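Local atomic coordinates of fructuronate-tagaturonate epimerase UxaE from Cohnella laeviribosi in complex with 1 glycerol (Cohnella laeviribosi, PDB entry 6IL9), a protein that probably interconverts the uronates fructuronate and tagaturonate by epimerisation, using a zinc-binding TIM-barrel scaffold. Residues 284-289 and 332-338. Residues are numbered along the deposited sequence; the frame is centred on the assembly and turned at random.
Sequences HFLVAS and IADRFGY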
loop_
_atom_site.group_PDB
_atom_site.type_symbol
_atom_site.label_atom_id
_atom_site.label_comp_id
_atom_site.label_asym_id
_atom_site.label_seq_id
_atom_site.Cartn_x
_atom_site.Cartn_y
_atom_site.Cartn_z
ATOM N N HIS A 284 14.542 6.831 17.058
ATOM C CA HIS A 284 14.602 6.976 15.604
ATOM C C HIS A 284 15.970 7.491 15.163
ATOM O O HIS A 284 16.584 6.951 14.232
ATOM C CB HIS A 284 13.463 7.916 15.188
ATOM C CG HIS A 284 13.444 8.290 13.737
ATOM N ND1 HIS A 284 12.613 9.280 13.256
ATOM C CD2 HIS A 284 14.125 7.818 12.667
ATOM C CE1 HIS A 284 12.783 9.400 11.951
ATOM N NE2 HIS A 284 13.699 8.529 11.569
ATOM N N PHE A 285 16.473 8.529 15.834
ATOM C CA PHE A 285 17.802 9.045 15.520
ATOM C C PHE A 285 18.862 7.954 15.629
ATOM O O PHE A 285 19.731 7.828 14.760
ATOM C CB PHE A 285 18.154 10.211 16.445
ATOM C CG PHE A 285 19.505 10.806 16.165
ATOM C CD1 PHE A 285 19.667 11.762 15.166
ATOM C CD2 PHE A 285 20.624 10.403 16.881
ATOM C CE1 PHE A 285 20.908 12.307 14.898
ATOM C CE2 PHE A 285 21.861 10.935 16.612
ATOM C CZ PHE A 285 22.010 11.894 15.614
ATOM N N LEU A 286 18.832 7.178 16.714
ATOM C CA LEU A 286 19.859 6.154 16.901
ATOM C C LEU A 286 19.789 5.093 15.804
ATOM O O LEU A 286 20.820 4.700 15.244
ATOM C CB LEU A 286 19.710 5.511 18.280
ATOM C CG LEU A 286 20.718 4.405 18.619
ATOM C CD1 LEU A 286 21.201 4.565 20.060
ATOM C CD2 LEU A 286 20.085 3.043 18.440
ATOM N N VAL A 287 18.582 4.627 15.482
ATOM C CA VAL A 287 18.426 3.621 14.436
ATOM C C VAL A 287 18.980 4.149 13.119
ATOM O O VAL A 287 19.799 3.495 12.463
ATOM C CB VAL A 287 16.949 3.209 14.303
ATOM C CG1 VAL A 287 16.737 2.344 13.043
ATOM C CG2 VAL A 287 16.476 2.483 15.564
ATOM N N ALA A 288 18.570 5.362 12.738
ATOM C CA ALA A 288 19.014 5.929 11.466
ATOM C C ALA A 288 20.518 6.141 11.458
ATOM O O ALA A 288 21.197 5.806 10.482
ATOM C CB ALA A 288 18.287 7.253 11.197
ATOM N N SER A 289 21.064 6.665 12.557
ATOM C CA SER A 289 22.494 6.924 12.618
ATOM C C SER A 289 23.289 5.640 12.439
ATOM O O SER A 289 24.321 5.626 11.760
ATOM C CB SER A 289 22.843 7.587 13.950
ATOM O OG SER A 289 24.190 7.995 13.964
ATOM N N ILE A 332 14.811 14.518 11.682
ATOM C CA ILE A 332 15.737 13.389 11.592
ATOM C C ILE A 332 15.786 12.852 10.170
ATOM O O ILE A 332 16.863 12.591 9.622
ATOM C CB ILE A 332 15.336 12.290 12.589
ATOM C CG1 ILE A 332 15.507 12.798 14.017
ATOM C CG2 ILE A 332 16.158 11.005 12.331
ATOM C CD1 ILE A 332 14.703 11.978 15.030
ATOM N N ALA A 333 14.615 12.657 9.558
ATOM C CA ALA A 333 14.569 12.223 8.165
ATOM C C ALA A 333 15.333 13.182 7.255
ATOM O O ALA A 333 16.063 12.747 6.360
ATOM C CB ALA A 333 13.122 12.099 7.701
ATOM N N ASP A 334 15.165 14.485 7.463
ATOM C CA ASP A 334 15.853 15.467 6.624
ATOM C C ASP A 334 17.360 15.384 6.830
ATOM O O ASP A 334 18.134 15.476 5.871
ATOM C CB ASP A 334 15.352 16.881 6.944
ATOM C CG ASP A 334 13.961 17.176 6.361
ATOM O OD1 ASP A 334 13.473 16.410 5.501
ATOM O OD2 ASP A 334 13.349 18.188 6.770
ATOM N N ARG A 335 17.786 15.202 8.077
ATOM C CA ARG A 335 19.210 15.118 8.385
ATOM C C ARG A 335 19.879 13.995 7.602
ATOM O O ARG A 335 20.967 14.181 7.044
ATOM C CB ARG A 335 19.385 14.919 9.894
ATOM C CG ARG A 335 20.644 14.151 10.331
ATOM C CD ARG A 335 21.872 15.017 10.370
ATOM N NE ARG A 335 23.056 14.266 10.819
ATOM C CZ ARG A 335 23.803 13.486 10.033
ATOM N NH1 ARG A 335 23.499 13.338 8.760
ATOM N NH2 ARG A 335 24.861 12.848 10.532
ATOM N N PHE A 336 19.231 12.834 7.530
ATOM C CA PHE A 336 19.840 11.642 6.953
ATOM C C PHE A 336 19.424 11.384 5.509
ATOM O O PHE A 336 20.052 10.542 4.846
ATOM C CB PHE A 336 19.505 10.418 7.817
ATOM C CG PHE A 336 20.182 10.432 9.158
ATOM C CD1 PHE A 336 21.562 10.365 9.244
ATOM C CD2 PHE A 336 19.446 10.535 10.326
ATOM C CE1 PHE A 336 22.207 10.392 10.482
ATOM C CE2 PHE A 336 20.075 10.559 11.559
ATOM C CZ PHE A 336 21.464 10.491 11.638
ATOM N N GLY A 337 18.377 12.053 5.012
ATOM C CA GLY A 337 18.059 12.079 3.598
ATOM C C GLY A 337 16.862 11.241 3.176
ATOM O O GLY A 337 16.374 11.419 2.055
ATOM N N TYR A 338 16.404 10.303 4.008
ATOM C CA TYR A 338 15.259 9.484 3.638
ATOM C C TYR A 338 13.974 10.231 3.991
ATOM O O TYR A 338 14.005 11.325 4.561
ATOM C CB TYR A 338 15.335 8.118 4.336
ATOM C CG TYR A 338 15.437 8.229 5.835
ATOM C CD1 TYR A 338 14.298 8.407 6.624
ATOM C CD2 TYR A 338 16.676 8.157 6.473
ATOM C CE1 TYR A 338 14.401 8.532 7.995
ATOM C CE2 TYR A 338 16.780 8.262 7.841
ATOM C CZ TYR A 338 15.637 8.458 8.592
ATOM O OH TYR A 338 15.757 8.574 9.956
#
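Helices 281-293 and 319-336 run almost parallel here: the axes of 284-289 and 332-336 come within 10.5 Å and cross at -18°. Phe285 sits level with Ile332 (CA to CA 6.2 Å), and a turn further on Ala288 faces Phe336 (7.3 Å). The second helix then ends; Gly337, with positive phi, turns the chain so that Tyr338 can reach back to the first helix. Tyr338 OH hydrogen-bonds His284 NE2 at 2.6 Å, a short bond in which either side could be the donor. On the far side of the imidazole, His284 ND1 is hydrogen-bonded to His329, while Ile332 lays its CG2 over one face in a CH-pi contact, 3.7 Å from the ring centroid. Both helices belong to the outer layer of the TIM barrel, following strands 267-271 and 300-302 in sequence, and Tyr338 leads straight into the next barrel strand, 339-342. The small Ala288 lets the aromatic side chains close in: its CB lies 3.6 Å from Phe336 CD2 and 3.1 Å from Tyr338 OH. Phe336 also meets Phe285 obliquely (CZ to CE1 of Phe285, 3.8 Å) and touches Ser289, its CZ 3.8 Å from Ser289 CA. Beyond them, the hairpin of strands 221-225 and 228-232 covers Phe285 and Ile332 with Val225 and Ile230, whereas Leu286 and Val287 turn to helix 234-259.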